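Local structure of 2,3,4,5-tetrahydropyridine-2,6-dicarboxylate N-succinyltransferase (Campylobacter jejuni, 2RIJ) at residues K144-R156 with K225-T237. The protein probably catalyses the transfer of a succinyl group from succinyl-CoA to tetrahydrodipicolinate, the first step of the succinylase branch of lysine biosynthesis. Numbering follows the deposited sequence.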
# COMPACT_ATOMS: atom_id res chain seq x y z
N LYS A 144 1.32 53.11 -1.42
CA LYS A 144 1.19 51.87 -0.68
C LYS A 144 2.17 50.78 -1.19
O LYS A 144 2.87 50.17 -0.41
CB LYS A 144 -0.26 51.39 -0.74
CG LYS A 144 -1.24 52.27 0.11
CD LYS A 144 -2.71 52.02 -0.19
CE LYS A 144 -3.63 52.76 0.78
NZ LYS A 144 -3.65 52.16 2.12
N LEU A 145 2.27 50.61 -2.50
CA LEU A 145 3.20 49.61 -3.04
C LEU A 145 4.63 49.93 -2.66
O LEU A 145 5.38 49.04 -2.32
CB LEU A 145 3.02 49.47 -4.54
CG LEU A 145 1.68 48.85 -5.01
CD1 LEU A 145 1.56 48.89 -6.55
CD2 LEU A 145 1.42 47.42 -4.45
N TYR A 146 5.00 51.21 -2.76
CA TYR A 146 6.28 51.69 -2.31
C TYR A 146 6.52 51.47 -0.85
O TYR A 146 7.62 51.10 -0.46
CB TYR A 146 6.49 53.18 -2.66
CG TYR A 146 7.16 53.51 -4.00
CD1 TYR A 146 6.44 53.64 -5.18
CD2 TYR A 146 8.55 53.67 -4.08
CE1 TYR A 146 7.05 53.99 -6.40
CE2 TYR A 146 9.16 54.01 -5.27
CZ TYR A 146 8.42 54.18 -6.44
OH TYR A 146 9.09 54.56 -7.58
N LEU A 147 5.51 51.68 -0.02
CA LEU A 147 5.68 51.44 1.43
C LEU A 147 6.09 49.99 1.72
O LEU A 147 6.99 49.73 2.52
CB LEU A 147 4.41 51.81 2.21
CG LEU A 147 4.14 53.29 2.40
CD1 LEU A 147 2.68 53.52 2.96
CD2 LEU A 147 5.22 53.93 3.31
N LEU A 148 5.48 49.06 0.97
CA LEU A 148 5.81 47.62 1.03
C LEU A 148 7.20 47.33 0.46
O LEU A 148 8.03 46.77 1.15
CB LEU A 148 4.73 46.78 0.35
CG LEU A 148 3.38 46.69 1.07
CD1 LEU A 148 2.27 46.31 0.08
CD2 LEU A 148 3.49 45.73 2.27
N SER A 149 7.46 47.74 -0.78
CA SER A 149 8.73 47.37 -1.45
C SER A 149 10.00 48.02 -0.88
O SER A 149 11.07 47.42 -0.95
CB SER A 149 8.61 47.55 -2.95
OG SER A 149 7.65 46.64 -3.45
N THR A 150 9.85 49.20 -0.26
CA THR A 150 10.93 49.88 0.46
C THR A 150 11.05 49.36 1.89
O THR A 150 11.95 49.75 2.60
CB THR A 150 10.69 51.43 0.53
OG1 THR A 150 9.52 51.69 1.34
CG2 THR A 150 10.54 52.07 -0.89
N LYS A 151 10.13 48.49 2.32
CA LYS A 151 10.08 47.89 3.63
C LYS A 151 9.88 48.93 4.74
O LYS A 151 10.28 48.69 5.87
CB LYS A 151 11.30 47.00 3.87
CG LYS A 151 11.45 45.90 2.84
CD LYS A 151 12.54 44.85 3.19
CE LYS A 151 13.94 45.34 2.98
NZ LYS A 151 14.32 45.52 1.61
N LYS A 152 9.21 50.05 4.44
CA LYS A 152 8.84 51.02 5.51
C LYS A 152 7.76 50.44 6.41
O LYS A 152 7.63 50.82 7.56
CB LYS A 152 8.35 52.35 4.91
CG LYS A 152 9.38 53.15 4.14
CD LYS A 152 10.08 54.12 5.03
CE LYS A 152 11.09 54.95 4.28
NZ LYS A 152 11.81 55.76 5.31
N VAL A 153 6.93 49.56 5.84
CA VAL A 153 5.89 48.83 6.55
C VAL A 153 6.04 47.32 6.27
O VAL A 153 6.55 46.92 5.22
CB VAL A 153 4.45 49.27 6.16
CG1 VAL A 153 4.24 50.80 6.40
CG2 VAL A 153 4.11 48.84 4.70
N PRO A 154 5.63 46.48 7.23
CA PRO A 154 5.68 45.02 7.00
C PRO A 154 4.67 44.49 6.02
O PRO A 154 3.61 45.10 5.80
CB PRO A 154 5.42 44.42 8.39
CG PRO A 154 5.50 45.55 9.35
CD PRO A 154 5.23 46.80 8.62
N LEU A 155 5.04 43.37 5.40
CA LEU A 155 4.14 42.63 4.52
C LEU A 155 2.80 42.40 5.22
O LEU A 155 2.76 42.20 6.45
CB LEU A 155 4.78 41.30 4.15
CG LEU A 155 5.89 41.37 3.11
CD1 LEU A 155 6.74 40.08 3.05
CD2 LEU A 155 5.20 41.67 1.76
N ARG A 156 1.73 42.51 4.45
CA ARG A 156 0.33 42.36 4.90
C ARG A 156 -0.25 43.45 5.82
O ARG A 156 -1.45 43.42 6.13
CB ARG A 156 0.11 41.02 5.60
CG ARG A 156 0.55 39.81 4.86
CD ARG A 156 0.30 38.62 5.83
NE ARG A 156 0.80 37.39 5.32
CZ ARG A 156 1.17 36.38 6.09
NH1 ARG A 156 1.09 36.44 7.41
NH2 ARG A 156 1.61 35.28 5.53
N LYS A 225 10.27 38.58 -12.68
CA LYS A 225 9.97 37.64 -11.59
C LYS A 225 9.66 38.30 -10.23
O LYS A 225 9.33 37.59 -9.30
CB LYS A 225 11.12 36.67 -11.39
CG LYS A 225 11.47 35.77 -12.58
CD LYS A 225 10.22 35.33 -13.36
CE LYS A 225 10.52 34.24 -14.42
NZ LYS A 225 10.69 32.94 -13.71
N VAL A 226 9.79 39.61 -10.15
CA VAL A 226 9.44 40.37 -8.93
C VAL A 226 8.52 41.52 -9.28
O VAL A 226 8.92 42.53 -9.87
CB VAL A 226 10.69 40.83 -8.16
CG1 VAL A 226 10.31 41.49 -6.79
CG2 VAL A 226 11.66 39.66 -7.93
N ARG A 227 7.26 41.37 -8.89
CA ARG A 227 6.28 42.41 -9.09
C ARG A 227 6.48 43.57 -8.11
O ARG A 227 6.94 43.39 -6.97
CB ARG A 227 4.90 41.83 -8.97
CG ARG A 227 3.86 42.43 -9.90
CD ARG A 227 2.58 41.65 -9.68
NE ARG A 227 1.58 41.88 -10.72
CZ ARG A 227 0.38 41.36 -10.70
NH1 ARG A 227 0.03 40.59 -9.71
NH2 ARG A 227 -0.49 41.59 -11.68
N MSE A 228 6.16 44.78 -8.56
CA MSE A 228 6.09 45.93 -7.64
C MSE A 228 5.10 45.65 -6.48
O MSE A 228 4.05 45.06 -6.68
CB MSE A 228 5.74 47.20 -8.42
CG MSE A 228 5.74 48.49 -7.60
SE MSE A 228 7.42 48.74 -6.67
CE MSE A 228 6.95 50.49 -5.88
N GLY A 229 5.49 46.03 -5.26
CA GLY A 229 4.81 45.63 -4.05
C GLY A 229 5.39 44.41 -3.31
O GLY A 229 4.95 44.11 -2.23
N ALA A 230 6.30 43.66 -3.95
CA ALA A 230 7.04 42.60 -3.31
C ALA A 230 7.97 43.22 -2.25
O ALA A 230 8.41 44.38 -2.37
CB ALA A 230 7.85 41.75 -4.36
N SER A 231 8.26 42.44 -1.22
CA SER A 231 9.15 42.84 -0.14
C SER A 231 10.24 41.79 0.05
O SER A 231 9.97 40.66 0.45
CB SER A 231 8.34 43.04 1.13
OG SER A 231 9.17 43.46 2.19
N LEU A 232 11.47 42.15 -0.30
CA LEU A 232 12.61 41.25 -0.20
C LEU A 232 13.58 41.72 0.88
O LEU A 232 14.17 42.79 0.76
CB LEU A 232 13.30 41.19 -1.55
CG LEU A 232 12.44 40.89 -2.80
CD1 LEU A 232 13.40 40.78 -4.01
CD2 LEU A 232 11.55 39.61 -2.62
N ALA A 233 13.75 40.92 1.93
CA ALA A 233 14.73 41.23 2.98
C ALA A 233 16.12 41.21 2.38
O ALA A 233 16.39 40.47 1.43
CB ALA A 233 14.62 40.25 4.17
N ALA A 234 16.97 42.07 2.93
CA ALA A 234 18.39 42.19 2.50
C ALA A 234 19.03 40.80 2.48
O ALA A 234 18.87 40.00 3.42
CB ALA A 234 19.18 43.19 3.43
N GLY A 235 19.73 40.50 1.39
CA GLY A 235 20.40 39.25 1.28
C GLY A 235 19.60 38.22 0.51
O GLY A 235 20.11 37.15 0.25
N THR A 236 18.34 38.51 0.14
CA THR A 236 17.58 37.56 -0.68
C THR A 236 18.12 37.44 -2.11
O THR A 236 18.57 38.43 -2.68
CB THR A 236 16.10 38.02 -0.68
OG1 THR A 236 15.62 37.95 0.68
CG2 THR A 236 15.17 37.18 -1.62
N THR A 237 18.03 36.24 -2.69
CA THR A 237 18.32 35.95 -4.10
C THR A 237 17.07 35.39 -4.77
O THR A 237 16.48 34.40 -4.31
CB THR A 237 19.48 34.94 -4.26
OG1 THR A 237 20.63 35.43 -3.56
CG2 THR A 237 19.85 34.68 -5.72
O HOH W 1 7.51 45.16 3.39
O HOH W 2 12.20 44.98 -0.79
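One hydroxyl, that of S149 near the C-terminal end of helix 138-149, sits against the type II beta turn R227-A230 and meets it twice: OG donates to A230 O at 2.6 Å and accepts a weak bond from G229 N, whose N-H...O angle is only 124°. The case illustrates how a helix end can be docked on a left-handed parallel beta-helix, the hexapeptide-repeat fold of this family: the helix belongs to the N-terminal region, and the turn lies in the loop between strands 219-220 and 237-238. With chi1 at -65°, OG lies opposite the carbonyl carbon and beside the helical N, and reaches A230 O 19° from its carbonyl plane. The turn's glycine comes close to the helix, L145 CD2 lying 3.9 Å from G229 CA. Selenomethionine M228 extends along the helix, bending at chi2 to lay its methyl CE over one face of the Y146 ring, 3.5 Å from the centroid, a CH-pi contact; the ring's OH bonds to H211 and to K191 of a neighbouring subunit. K151, with positive phi, is the residue at which the helix unwinds in a Schellman motif; its chain passes S231, and NZ donates to L232 O at 2.9 Å while keeping a salt bridge to E215. Two waters bridge the segments: one molecule accepts from L232 N and K151 NZ and donates to S149 O. The other links helix end and loop, donating to L148 O and V153 O and accepting from S231 OG at 2.7 Å, while L155 CD2 presses on S231 CB at 3.5 Å.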